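PDB 3O0Y: lipoprotein from Colwellia psychrerythraea, which is of unknown function but belongs to the DUF885 family of the peptidase MA clan and is probably a membrane-attached lipoprotein. Local coordinates for residues K293-S298 and P465-T470; S301-H306 and L514-W519; A505-V510 and I543-A548; V509-L514 and G551-Y556. One frame throughout, in Å; residues are numbered along the deposited sequence.

In the fold
Three of the four contacts, 1, 3 and 4, are buried; contact 2 lies at the surface, about 22 Å from the chain's centre. Contacts 2, 3 and 4 all draw on helix 491-515, with 3 and 4 sharing Val-509 and Val-510, and 2 and 4 sharing Leu-514. Contact 1 joins helices 284-296 and 467-483 and touches contact 4 where Asn-467 reaches Gln-552. The chemistry follows the place: a straight hydrogen bond from a side-chain amide and waters between two helix ends in contact 1, close van der Waals packing beside a salt bridge in contact 2, arginines around a sulfate ion in contact 3, and a buried carboxylate against a loop in contact 4.

Contact 1 of 4, residues K293-S298 and P465-T470; sequences KQLGDS and PYNAYT
Leu-295 and Asn-467 join two helix ends: the C-terminal turn of helix 284-296 comes up against the first turn of helix 467-483. One direct hydrogen bond crosses, from Asn-467 ND2 to Leu-295 O at 2.9 Å, and it is practically straight (179°). The acceptor lies in the amide plane of Asn-467, while the donor sits tilted 23° from the plane of the carbonyl. Asn-467 CB points toward the other helix and rests 4.0 Å from Leu-295 CD2; CG, anti to the backbone N (chi1 -170°), carries the amide to Leu-295 O. The second N-H of the same amide goes to Gln-552 O, so a single side chain ties the helix end to the 551-556 loop.

Beside this bond Ala-468 CB presses on Asp-297 CB at 3.5 Å and lies 3.7 Å from Gly-296 O. Asp-297, with positive phi, is where the chain leaves the helix. Its OD2 accepts from Met-595 N and also from a water 2.7 Å away, which in turn takes a weak bond from Tyr-469 N. Another water accepts from Asn-467 N and lies near both Gln-294 O and Pro-465 O. At this junction, then, Leu-295 O is met by a side-chain amide, whereas the backbone N-H of Asn-467 faces the Gln-294 carbonyl through a water.

Around the contact, helix 100-117 borders Gln-294 and Tyr-466, Pro-594 touches Asp-297 and Tyr-466, and helix 444-452 backs Tyr-469 and Thr-470 through His-444 and Gln-447.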
loop_
_atom_site.group_PDB
_atom_site.type_symbol
_atom_site.label_atom_id
_atom_site.label_comp_id
_atom_site.label_asym_id
_atom_site.label_seq_id
_atom_site.Cartn_x
_atom_site.Cartn_y
_atom_site.Cartn_z
ATOM N N LYS A 293 4.764 5.012 15.325
ATOM C CA LYS A 293 4.288 6.405 15.116
ATOM C C LYS A 293 3.917 6.690 13.632
ATOM O O LYS A 293 2.820 7.228 13.332
ATOM C CB LYS A 293 5.334 7.383 15.613
ATOM C CG LYS A 293 4.767 8.807 15.383
ATOM C CD LYS A 293 5.256 9.947 16.227
ATOM C CE LYS A 293 4.253 11.154 16.037
ATOM N NZ LYS A 293 2.788 10.939 16.475
ATOM N N GLN A 294 4.784 6.312 12.695
ATOM C CA GLN A 294 4.591 6.694 11.304
ATOM C C GLN A 294 3.555 5.843 10.578
ATOM O O GLN A 294 2.861 6.344 9.690
ATOM C CB GLN A 294 5.913 6.598 10.510
ATOM C CG GLN A 294 7.077 7.476 10.981
ATOM C CD GLN A 294 6.764 8.891 11.231
ATOM O OE1 GLN A 294 6.027 9.570 10.467
ATOM N NE2 GLN A 294 7.324 9.396 12.346
ATOM N N LEU A 295 3.544 4.554 10.877
ATOM C CA LEU A 295 2.669 3.611 10.162
ATOM C C LEU A 295 1.449 3.153 10.971
ATOM O O LEU A 295 0.415 2.734 10.414
ATOM C CB LEU A 295 3.536 2.433 9.673
ATOM C CG LEU A 295 4.655 2.782 8.672
ATOM C CD1 LEU A 295 5.520 1.527 8.418
ATOM C CD2 LEU A 295 4.019 3.342 7.341
ATOM N N GLY A 296 1.545 3.146 12.299
ATOM C CA GLY A 296 0.374 2.927 13.114
ATOM C C GLY A 296 -0.329 4.141 13.603
ATOM O O GLY A 296 -1.409 4.010 14.183
ATOM N N ASP A 297 0.278 5.315 13.401
ATOM C CA ASP A 297 -0.170 6.602 13.931
ATOM C C ASP A 297 -0.552 6.506 15.415
ATOM O O ASP A 297 -1.644 6.903 15.852
ATOM C CB ASP A 297 -1.347 7.107 13.061
ATOM C CG ASP A 297 -1.573 8.604 13.148
ATOM O OD1 ASP A 297 -0.900 9.305 13.942
ATOM O OD2 ASP A 297 -2.538 9.050 12.477
ATOM N N SER A 298 0.359 5.920 16.195
ATOM C CA SER A 298 0.140 5.697 17.565
ATOM C C SER A 298 1.418 5.996 18.391
ATOM O O SER A 298 2.552 5.805 17.918
ATOM C CB SER A 298 -0.322 4.257 17.801
ATOM O OG SER A 298 -0.603 3.959 19.217
ATOM N N PRO A 465 0.104 9.522 1.996
ATOM C CA PRO A 465 -0.018 8.082 2.257
ATOM C C PRO A 465 0.053 7.819 3.760
ATOM O O PRO A 465 1.172 7.377 4.223
ATOM C CB PRO A 465 1.282 7.515 1.721
ATOM C CG PRO A 465 2.218 8.606 1.760
ATOM C CD PRO A 465 1.496 9.909 1.768
ATOM N N TYR A 466 -0.834 8.388 4.532
ATOM C CA TYR A 466 -1.049 8.080 5.938
ATOM C C TYR A 466 -1.628 6.635 6.076
ATOM O O TYR A 466 -2.814 6.400 5.881
ATOM C CB TYR A 466 -2.010 9.095 6.540
ATOM C CG TYR A 466 -1.327 10.393 6.833
ATOM C CD1 TYR A 466 -0.402 10.472 7.875
ATOM C CD2 TYR A 466 -1.541 11.531 6.054
ATOM C CE1 TYR A 466 0.302 11.664 8.113
ATOM C CE2 TYR A 466 -0.835 12.694 6.325
ATOM C CZ TYR A 466 0.031 12.760 7.329
ATOM O OH TYR A 466 0.696 13.966 7.611
ATOM N N ASN A 467 -0.801 5.710 6.436
ATOM C CA ASN A 467 -1.193 4.289 6.481
ATOM C C ASN A 467 -2.374 4.004 7.421
ATOM O O ASN A 467 -3.256 3.210 7.074
ATOM C CB ASN A 467 0.064 3.479 6.922
ATOM C CG ASN A 467 -0.089 2.007 6.799
ATOM O OD1 ASN A 467 -0.240 1.471 5.704
ATOM N ND2 ASN A 467 0.051 1.314 7.925
ATOM N N ALA A 468 -2.386 4.580 8.637
ATOM C CA ALA A 468 -3.430 4.297 9.599
ATOM C C ALA A 468 -4.746 4.860 9.099
ATOM O O ALA A 468 -5.765 4.183 9.133
ATOM C CB ALA A 468 -3.066 4.824 10.978
ATOM N N TYR A 469 -4.698 6.028 8.521
ATOM C CA TYR A 469 -5.916 6.608 7.912
ATOM C C TYR A 469 -6.429 5.736 6.768
ATOM O O TYR A 469 -7.626 5.447 6.659
ATOM C CB TYR A 469 -5.670 8.051 7.440
ATOM C CG TYR A 469 -6.864 8.666 6.770
ATOM C CD1 TYR A 469 -7.710 9.511 7.409
ATOM C CD2 TYR A 469 -7.070 8.411 5.433
ATOM C CE1 TYR A 469 -8.795 10.066 6.757
ATOM C CE2 TYR A 469 -8.179 8.911 4.785
ATOM C CZ TYR A 469 -8.994 9.766 5.421
ATOM O OH TYR A 469 -10.089 10.316 4.744
ATOM N N THR A 470 -5.548 5.449 5.842
ATOM C CA THR A 470 -5.853 4.809 4.571
ATOM C C THR A 470 -6.311 3.369 4.790
ATOM O O THR A 470 -7.380 3.008 4.267
ATOM C CB THR A 470 -4.700 4.913 3.539
ATOM O OG1 THR A 470 -4.352 6.303 3.396
ATOM C CG2 THR A 470 -5.178 4.323 2.161
HETATM O O HOH W 1 1.904 6.301 6.894
HETATM O O HOH W 2 -3.208 8.558 9.905
#

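Contact 2 of 4, residues S301-H306 and L514-W519; sequences SPTQIH and LHDKRW
Pro-302, in the first turn of helix 302-326, and Asp-516, just past the end of helix 491-515, bring the two backbones nearest, 6.4 Å from CA to CA. The proline ring crosses the aspartate at about a right angle, with Pro-302 CB only 3.3 Å from Asp-516 CG, a tight fit. No hydrogen bond spans the segments. Instead, Lys-517 bends back at chi2 and chi4, and its NZ forms a salt bridge with Asp-516 OD2 at 3.2 Å, on the anti side of the carboxylate. On the way its CG passes over one face of the His-306 ring, and CE lies 3.8 Å from Thr-303 OG1. The His-306 ring also presents an edge to Trp-519 CZ2; the planes stand at 82° with centroids 5.7 Å apart, an oblique meeting.

The helix start is closed by a capping box: Gln-304 N donates to Ser-301 OG at 3.0 Å, and Ser-301 N to Gln-304 OE1 at 3.1 Å.

Helix 284-296 lies against Pro-302 through Gln-289 and Ile-292, helix 491-515 itself meets His-306 through Val-509 and Thr-512, and Tyr-527 of helix 521-532 packs edge-to-face with Trp-519.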
loop_
_atom_site.group_PDB
_atom_site.type_symbol
_atom_site.label_atom_id
_atom_site.label_comp_id
_atom_site.label_asym_id
_atom_site.label_seq_id
_atom_site.Cartn_x
_atom_site.Cartn_y
_atom_site.Cartn_z
ATOM N N SER A 301 2.784 1.781 23.398
ATOM C CA SER A 301 3.821 0.811 23.413
ATOM C C SER A 301 3.422 -0.453 22.651
ATOM O O SER A 301 2.232 -0.708 22.485
ATOM C CB SER A 301 4.152 0.408 24.870
ATOM O OG SER A 301 3.158 -0.451 25.434
ATOM N N PRO A 302 4.422 -1.214 22.187
ATOM C CA PRO A 302 4.203 -2.489 21.516
ATOM C C PRO A 302 3.427 -3.404 22.437
ATOM O O PRO A 302 2.522 -4.096 21.983
ATOM C CB PRO A 302 5.649 -3.019 21.316
ATOM C CG PRO A 302 6.479 -1.839 21.258
ATOM C CD PRO A 302 5.864 -0.867 22.181
ATOM N N THR A 303 3.720 -3.403 23.739
ATOM C CA THR A 303 2.885 -4.144 24.707
ATOM C C THR A 303 1.405 -3.778 24.720
ATOM O O THR A 303 0.560 -4.677 24.659
ATOM C CB THR A 303 3.435 -4.075 26.149
ATOM O OG1 THR A 303 4.769 -4.586 26.147
ATOM C CG2 THR A 303 2.622 -4.943 27.082
ATOM N N GLN A 304 1.067 -2.487 24.727
ATOM C CA GLN A 304 -0.343 -2.073 24.697
ATOM C C GLN A 304 -1.050 -2.458 23.378
ATOM O O GLN A 304 -2.236 -2.812 23.410
ATOM C CB GLN A 304 -0.435 -0.594 24.906
ATOM C CG GLN A 304 -0.034 -0.167 26.338
ATOM C CD GLN A 304 0.115 1.363 26.487
ATOM O OE1 GLN A 304 0.798 2.016 25.708
ATOM N NE2 GLN A 304 -0.563 1.929 27.493
ATOM N N ILE A 305 -0.334 -2.292 22.268
ATOM C CA ILE A 305 -0.872 -2.617 20.946
ATOM C C ILE A 305 -1.121 -4.133 20.853
ATOM O O ILE A 305 -2.149 -4.574 20.377
ATOM C CB ILE A 305 0.046 -2.103 19.813
ATOM C CG1 ILE A 305 0.097 -0.567 19.876
ATOM C CG2 ILE A 305 -0.495 -2.594 18.409
ATOM C CD1 ILE A 305 1.198 0.068 19.036
ATOM N N HIS A 306 -0.153 -4.916 21.325
ATOM C CA HIS A 306 -0.304 -6.394 21.386
ATOM C C HIS A 306 -1.528 -6.797 22.122
ATOM O O HIS A 306 -2.293 -7.619 21.664
ATOM C CB HIS A 306 0.984 -6.986 22.030
ATOM C CG HIS A 306 1.205 -8.447 21.766
ATOM N ND1 HIS A 306 0.915 -9.430 22.696
ATOM C CD2 HIS A 306 1.716 -9.088 20.694
ATOM C CE1 HIS A 306 1.236 -10.620 22.190
ATOM N NE2 HIS A 306 1.758 -10.433 20.991
ATOM N N LEU A 514 6.519 -10.398 16.503
ATOM C CA LEU A 514 7.813 -10.486 15.812
ATOM C C LEU A 514 8.781 -9.382 16.204
ATOM O O LEU A 514 9.960 -9.645 16.443
ATOM C CB LEU A 514 7.569 -10.353 14.305
ATOM C CG LEU A 514 6.928 -11.532 13.626
ATOM C CD1 LEU A 514 6.296 -11.048 12.273
ATOM C CD2 LEU A 514 7.883 -12.675 13.384
ATOM N N HIS A 515 8.319 -8.141 16.218
ATOM C CA HIS A 515 9.250 -7.014 16.214
ATOM C C HIS A 515 9.605 -6.510 17.611
ATOM O O HIS A 515 10.625 -5.843 17.782
ATOM C CB HIS A 515 8.666 -5.887 15.377
ATOM C CG HIS A 515 8.658 -6.217 13.905
ATOM N ND1 HIS A 515 9.808 -6.597 13.235
ATOM C CD2 HIS A 515 7.649 -6.315 13.008
ATOM C CE1 HIS A 515 9.515 -6.820 11.968
ATOM N NE2 HIS A 515 8.209 -6.648 11.803
ATOM N N ASP A 516 8.780 -6.843 18.607
ATOM C CA ASP A 516 9.038 -6.484 20.024
ATOM C C ASP A 516 9.118 -7.657 21.001
ATOM O O ASP A 516 10.018 -7.678 21.876
ATOM C CB ASP A 516 7.988 -5.480 20.504
ATOM C CG ASP A 516 8.226 -5.049 21.975
ATOM O OD1 ASP A 516 9.130 -4.271 22.216
ATOM O OD2 ASP A 516 7.533 -5.563 22.854
ATOM N N LYS A 517 8.205 -8.617 20.879
ATOM C CA LYS A 517 8.192 -9.773 21.776
ATOM C C LYS A 517 9.130 -10.890 21.346
ATOM O O LYS A 517 9.218 -11.905 22.037
ATOM C CB LYS A 517 6.788 -10.301 21.965
ATOM C CG LYS A 517 5.787 -9.306 22.425
ATOM C CD LYS A 517 6.088 -8.704 23.755
ATOM C CE LYS A 517 4.905 -7.788 24.130
ATOM N NZ LYS A 517 4.577 -6.816 22.962
ATOM N N ARG A 518 9.789 -10.710 20.199
ATOM C CA ARG A 518 10.801 -11.625 19.662
ATOM C C ARG A 518 10.210 -12.991 19.301
ATOM O O ARG A 518 10.898 -13.975 19.302
ATOM C CB ARG A 518 11.957 -11.763 20.672
ATOM C CG ARG A 518 12.544 -10.385 21.014
ATOM C CD ARG A 518 13.800 -10.551 21.890
ATOM N NE ARG A 518 14.328 -9.233 22.216
ATOM C CZ ARG A 518 15.510 -9.019 22.781
ATOM N NH1 ARG A 518 16.287 -10.052 23.117
ATOM N NH2 ARG A 518 15.910 -7.772 23.006
ATOM N N TRP A 519 8.932 -13.025 18.906
ATOM C CA TRP A 519 8.398 -14.214 18.283
ATOM C C TRP A 519 9.218 -14.583 17.048
ATOM O O TRP A 519 9.632 -13.740 16.294
ATOM C CB TRP A 519 6.944 -14.009 17.823
ATOM C CG TRP A 519 5.936 -13.847 18.857
ATOM C CD1 TRP A 519 6.078 -13.418 20.161
ATOM C CD2 TRP A 519 4.539 -14.051 18.666
ATOM N NE1 TRP A 519 4.862 -13.343 20.765
ATOM C CE2 TRP A 519 3.894 -13.707 19.851
ATOM C CE3 TRP A 519 3.785 -14.518 17.600
ATOM C CZ2 TRP A 519 2.536 -13.848 20.005
ATOM C CZ3 TRP A 519 2.420 -14.620 17.746
ATOM C CH2 TRP A 519 1.818 -14.292 18.912
#

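Contact 3 of 4, residues A505-V510 and I543-A548; sequences AVRLVV and IERYMA. With SO4 (sulfate ion), chain D.
Arg-507 reaches past Tyr-546 to a sulfate ion, touching something at nearly every atom. Its CB packs on Ala-553 O. CG, anti to the carbonyl carbon (chi1 -78°), runs 3.3 Å from Tyr-546 OH, and CD follows beside that same oxygen. NE then donates to Tyr-546 OH at 2.8 Å, nearly straight at 169°, with the hydroxyl in the guanidinium plane; the guanidinium and the phenol ring are nearly perpendicular. At the tip, NH1 bonds sulfate O1 at 3.0 Å and NH2 bonds sulfate O4 at 2.9 Å, while NH2 also forms a salt bridge with Glu-542 OE1.

The segments 505-510 and 543-548, of helices 491-515 and 536-548, cross at -55° with their axes 11.4 Å apart, so near the ion long side chains do the bridging. Arg-545 extends from the second helix and crosses Arg-507 at about a right angle. Their NH2 atoms approach to 3.4 Å, two donors without a bond between them. The likely repulsion is probably offset by sulfate O4, which Arg-545 NH2 also grips, at 2.7 Å, and, mainly on the Arg-507 side, by Glu-542. Arg-504 NH2 and Tyr-556 OH also bond the ion, and the Tyr-556 ring makes a cation-pi contact with Arg-507. The sulfate probably came from the crystallisation liquor; its place among three arginines is consistent with a site that would favour an anion.

Farther from the ion the crossing turns apolar: Val-510 CG2 lies 3.7 Å from Tyr-546 CE2, with Ile-543 CD1 beside the valine and Tyr-527 and Met-528 of helix 521-532 packed alongside.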
loop_
_atom_site.group_PDB
_atom_site.type_symbol
_atom_site.label_atom_id
_atom_site.label_comp_id
_atom_site.label_asym_id
_atom_site.label_seq_id
_atom_site.Cartn_x
_atom_site.Cartn_y
_atom_site.Cartn_z
ATOM N N ALA A 505 -6.940 -7.921 13.207
ATOM C CA ALA A 505 -6.661 -7.959 14.636
ATOM C C ALA A 505 -5.444 -8.852 14.892
ATOM O O ALA A 505 -4.529 -8.482 15.673
ATOM C CB ALA A 505 -7.919 -8.435 15.363
ATOM N N VAL A 506 -5.407 -10.006 14.241
ATOM C CA VAL A 506 -4.217 -10.868 14.328
ATOM C C VAL A 506 -2.951 -10.125 13.955
ATOM O O VAL A 506 -1.882 -10.350 14.572
ATOM C CB VAL A 506 -4.402 -12.184 13.526
ATOM C CG1 VAL A 506 -3.104 -12.995 13.406
ATOM C CG2 VAL A 506 -5.497 -13.053 14.216
ATOM N N ARG A 507 -3.022 -9.253 12.927
ATOM C CA ARG A 507 -1.901 -8.436 12.529
ATOM C C ARG A 507 -1.325 -7.624 13.673
ATOM O O ARG A 507 -0.108 -7.538 13.803
ATOM C CB ARG A 507 -2.266 -7.519 11.365
ATOM C CG ARG A 507 -2.295 -8.210 10.065
ATOM C CD ARG A 507 -2.581 -7.257 8.897
ATOM N NE ARG A 507 -2.343 -7.889 7.610
ATOM C CZ ARG A 507 -2.856 -7.460 6.449
ATOM N NH1 ARG A 507 -3.578 -6.341 6.389
ATOM N NH2 ARG A 507 -2.618 -8.146 5.326
ATOM N N LEU A 508 -2.155 -7.078 14.538
ATOM C CA LEU A 508 -1.641 -6.328 15.725
ATOM C C LEU A 508 -0.799 -7.244 16.623
ATOM O O LEU A 508 0.286 -6.882 17.168
ATOM C CB LEU A 508 -2.802 -5.769 16.547
ATOM C CG LEU A 508 -3.658 -4.689 15.864
ATOM C CD1 LEU A 508 -4.594 -4.189 16.988
ATOM C CD2 LEU A 508 -2.793 -3.530 15.279
ATOM N N VAL A 509 -1.281 -8.478 16.778
ATOM C CA VAL A 509 -0.627 -9.431 17.645
ATOM C C VAL A 509 0.717 -9.908 17.062
ATOM O O VAL A 509 1.783 -9.964 17.753
ATOM C CB VAL A 509 -1.514 -10.636 17.918
ATOM C CG1 VAL A 509 -0.763 -11.616 18.829
ATOM C CG2 VAL A 509 -2.831 -10.255 18.605
ATOM N N VAL A 510 0.690 -10.289 15.779
ATOM C CA VAL A 510 1.883 -10.883 15.166
ATOM C C VAL A 510 2.975 -9.827 14.804
ATOM O O VAL A 510 4.184 -10.145 14.840
ATOM C CB VAL A 510 1.579 -11.812 13.925
ATOM C CG1 VAL A 510 0.721 -13.064 14.370
ATOM C CG2 VAL A 510 0.944 -11.057 12.791
ATOM N N ILE A 543 3.474 -13.278 7.007
ATOM C CA ILE A 543 4.477 -13.138 8.082
ATOM C C ILE A 543 5.815 -12.599 7.503
ATOM O O ILE A 543 6.411 -11.673 8.052
ATOM C CB ILE A 543 4.711 -14.497 8.841
ATOM C CG1 ILE A 543 3.435 -14.905 9.571
ATOM C CG2 ILE A 543 6.019 -14.406 9.772
ATOM C CD1 ILE A 543 2.742 -13.815 10.424
ATOM N N GLU A 544 6.238 -13.073 6.327
ATOM C CA GLU A 544 7.460 -12.535 5.718
ATOM C C GLU A 544 7.337 -11.067 5.272
ATOM O O GLU A 544 8.265 -10.298 5.341
ATOM C CB GLU A 544 7.979 -13.431 4.588
ATOM C CG GLU A 544 8.338 -14.872 5.173
ATOM C CD GLU A 544 8.873 -15.868 4.186
ATOM O OE1 GLU A 544 9.115 -15.473 3.018
ATOM O OE2 GLU A 544 9.166 -17.021 4.602
ATOM N N ARG A 545 6.154 -10.677 4.835
ATOM C CA ARG A 545 5.841 -9.278 4.560
ATOM C C ARG A 545 6.042 -8.457 5.857
ATOM O O ARG A 545 6.674 -7.396 5.809
ATOM C CB ARG A 545 4.378 -9.144 4.074
ATOM C CG ARG A 545 3.770 -7.786 4.234
ATOM C CD ARG A 545 2.305 -7.803 3.769
ATOM N NE ARG A 545 1.577 -6.674 4.286
ATOM C CZ ARG A 545 0.337 -6.404 3.928
ATOM N NH1 ARG A 545 -0.278 -5.385 4.464
ATOM N NH2 ARG A 545 -0.272 -7.199 3.054
ATOM N N TYR A 546 5.493 -8.918 6.967
ATOM C CA TYR A 546 5.523 -8.130 8.235
ATOM C C TYR A 546 6.949 -7.948 8.679
ATOM O O TYR A 546 7.363 -6.894 9.217
ATOM C CB TYR A 546 4.699 -8.753 9.350
ATOM C CG TYR A 546 3.253 -9.022 8.954
ATOM C CD1 TYR A 546 2.616 -8.326 7.959
ATOM C CD2 TYR A 546 2.575 -10.042 9.547
ATOM C CE1 TYR A 546 1.309 -8.663 7.612
ATOM C CE2 TYR A 546 1.262 -10.370 9.192
ATOM C CZ TYR A 546 0.673 -9.709 8.230
ATOM O OH TYR A 546 -0.638 -10.128 7.896
ATOM N N MET A 547 7.735 -8.979 8.419
ATOM C CA MET A 547 9.181 -8.962 8.762
ATOM C C MET A 547 9.924 -7.879 7.948
ATOM O O MET A 547 10.790 -7.226 8.471
ATOM C CB MET A 547 9.842 -10.323 8.538
ATOM C CG MET A 547 9.447 -11.450 9.516
ATOM S SD MET A 547 9.890 -13.183 9.006
ATOM C CE MET A 547 11.690 -12.906 8.694
ATOM N N ALA A 548 9.535 -7.656 6.698
ATOM C CA ALA A 548 10.161 -6.656 5.793
ATOM C C ALA A 548 9.614 -5.270 6.017
ATOM O O ALA A 548 10.278 -4.294 5.674
ATOM C CB ALA A 548 9.914 -7.052 4.289
HETATM S S SO4 D . -4.065 -5.729 2.669
HETATM O O1 SO4 D . -5.018 -5.819 3.808
HETATM O O2 SO4 D . -4.759 -6.095 1.479
HETATM O O3 SO4 D . -3.584 -4.345 2.436
HETATM O O4 SO4 D . -2.859 -6.459 2.960
#

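Contact 4 of 4, residues V509-L514 and G551-Y556; sequences VVDTGL and GQALGY. With SO4 (sulfate ion), chain D.
Asp-511 holds its CG anti to the backbone N (chi1 -173°) and Leu-554 its CG anti to the carbonyl carbon (chi1 -54°), which brings Asp-511 CG over toward Gly-551 and Leu-554 CG toward the acid. Gly-551 N is shared by both carboxylate oxygens in two weak hydrogen bonds, 3.4 Å to Asp-511 OD1 and 3.2 Å to OD2. Stronger partners lie elsewhere: OD2 is bonded to Tyr-288 OH, and OD1 accepts from a water at 2.7 Å that takes the N-H of Ala-553 at 3.0 Å.

These weak bonds and the water link the connection between helices 536-548 and 555-574 to helix 491-515. Gly-551 has positive phi there, a backbone shape that favours glycine.

Leu-554 packs against the acid, with CG 3.7 Å from Asp-511 OD2 and CD2 3.8 Å from Asp-511 CB; Leu-554 CD2 is also 4.1 Å from Thr-512 CG2. The Thr-512 hydroxyl turns to Leu-508 O in its own helix. Farther along, Gln-552 NE2 donates to Tyr-556 OH at 3.1 Å, nearly straight at 170° and in the amide plane, and that hydroxyl in turn donates to sulfate O3.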
loop_
_atom_site.group_PDB
_atom_site.type_symbol
_atom_site.label_atom_id
_atom_site.label_comp_id
_atom_site.label_asym_id
_atom_site.label_seq_id
_atom_site.Cartn_x
_atom_site.Cartn_y
_atom_site.Cartn_z
ATOM N N VAL A 509 -1.281 -8.478 16.778
ATOM C CA VAL A 509 -0.627 -9.431 17.645
ATOM C C VAL A 509 0.717 -9.908 17.062
ATOM O O VAL A 509 1.783 -9.964 17.753
ATOM C CB VAL A 509 -1.514 -10.636 17.918
ATOM C CG1 VAL A 509 -0.763 -11.616 18.829
ATOM C CG2 VAL A 509 -2.831 -10.255 18.605
ATOM N N VAL A 510 0.690 -10.289 15.779
ATOM C CA VAL A 510 1.883 -10.883 15.166
ATOM C C VAL A 510 2.975 -9.827 14.804
ATOM O O VAL A 510 4.184 -10.145 14.840
ATOM C CB VAL A 510 1.579 -11.812 13.925
ATOM C CG1 VAL A 510 0.721 -13.064 14.370
ATOM C CG2 VAL A 510 0.944 -11.057 12.791
ATOM N N ASP A 511 2.589 -8.602 14.432
ATOM C CA ASP A 511 3.631 -7.617 14.070
ATOM C C ASP A 511 4.354 -7.190 15.333
ATOM O O ASP A 511 5.588 -7.192 15.369
ATOM C CB ASP A 511 2.996 -6.425 13.345
ATOM C CG ASP A 511 4.015 -5.457 12.789
ATOM O OD1 ASP A 511 4.550 -5.730 11.704
ATOM O OD2 ASP A 511 4.311 -4.467 13.484
ATOM N N THR A 512 3.588 -6.907 16.396
ATOM C CA THR A 512 4.235 -6.591 17.695
ATOM C C THR A 512 4.969 -7.850 18.237
ATOM O O THR A 512 6.005 -7.759 18.886
ATOM C CB THR A 512 3.252 -6.085 18.712
ATOM O OG1 THR A 512 2.138 -7.003 18.874
ATOM C CG2 THR A 512 2.666 -4.734 18.321
ATOM N N GLY A 513 4.377 -9.025 17.982
ATOM C CA GLY A 513 4.997 -10.335 18.352
ATOM C C GLY A 513 6.405 -10.458 17.810
ATOM O O GLY A 513 7.355 -10.638 18.589
ATOM N N LEU A 514 6.519 -10.398 16.503
ATOM C CA LEU A 514 7.813 -10.486 15.812
ATOM C C LEU A 514 8.781 -9.382 16.204
ATOM O O LEU A 514 9.960 -9.645 16.443
ATOM C CB LEU A 514 7.569 -10.353 14.305
ATOM C CG LEU A 514 6.928 -11.532 13.626
ATOM C CD1 LEU A 514 6.296 -11.048 12.273
ATOM C CD2 LEU A 514 7.883 -12.675 13.384
ATOM N N GLY A 551 5.675 -2.543 11.385
ATOM C CA GLY A 551 4.665 -1.578 11.774
ATOM C C GLY A 551 3.535 -1.349 10.808
ATOM O O GLY A 551 2.468 -0.818 11.214
ATOM N N GLN A 552 3.746 -1.653 9.541
ATOM C CA GLN A 552 2.786 -1.356 8.469
ATOM C C GLN A 552 1.477 -2.094 8.758
ATOM O O GLN A 552 0.402 -1.499 8.523
ATOM C CB GLN A 552 3.299 -1.612 7.046
ATOM C CG GLN A 552 2.350 -1.133 5.921
ATOM C CD GLN A 552 1.153 -1.985 5.641
ATOM O OE1 GLN A 552 1.199 -3.213 5.786
ATOM N NE2 GLN A 552 0.049 -1.356 5.107
ATOM N N ALA A 553 1.547 -3.303 9.308
ATOM C CA ALA A 553 0.368 -4.112 9.557
ATOM C C ALA A 553 -0.449 -3.561 10.686
ATOM O O ALA A 553 -1.576 -4.023 10.915
ATOM C CB ALA A 553 0.770 -5.595 9.937
ATOM N N LEU A 554 0.084 -2.603 11.451
ATOM C CA LEU A 554 -0.642 -2.016 12.574
ATOM C C LEU A 554 -1.720 -0.988 12.150
ATOM O O LEU A 554 -2.680 -0.763 12.886
ATOM C CB LEU A 554 0.346 -1.376 13.550
ATOM C CG LEU A 554 1.455 -2.254 14.049
ATOM C CD1 LEU A 554 2.361 -1.365 14.983
ATOM C CD2 LEU A 554 0.996 -3.531 14.779
ATOM N N GLY A 555 -1.606 -0.403 10.947
ATOM C CA GLY A 555 -2.465 0.690 10.547
ATOM C C GLY A 555 -3.901 0.349 10.441
ATOM O O GLY A 555 -4.817 1.189 10.711
ATOM N N TYR A 556 -4.123 -0.890 10.043
ATOM C CA TYR A 556 -5.464 -1.365 9.665
ATOM C C TYR A 556 -6.374 -1.267 10.891
ATOM O O TYR A 556 -7.397 -0.556 10.883
ATOM C CB TYR A 556 -5.422 -2.837 9.187
ATOM C CG TYR A 556 -4.611 -3.039 7.956
ATOM C CD1 TYR A 556 -5.222 -3.062 6.710
ATOM C CD2 TYR A 556 -3.207 -3.115 8.003
ATOM C CE1 TYR A 556 -4.487 -3.120 5.595
ATOM C CE2 TYR A 556 -2.481 -3.210 6.862
ATOM C CZ TYR A 556 -3.098 -3.148 5.657
ATOM O OH TYR A 556 -2.357 -3.238 4.508
HETATM S S SO4 D . -4.065 -5.729 2.669
HETATM O O1 SO4 D . -5.018 -5.819 3.808
HETATM O O2 SO4 D . -4.759 -6.095 1.479
HETATM O O3 SO4 D . -3.584 -4.345 2.436
HETATM O O4 SO4 D . -2.859 -6.459 2.960
HETATM O O HOH W 3 3.941 -5.083 9.173
#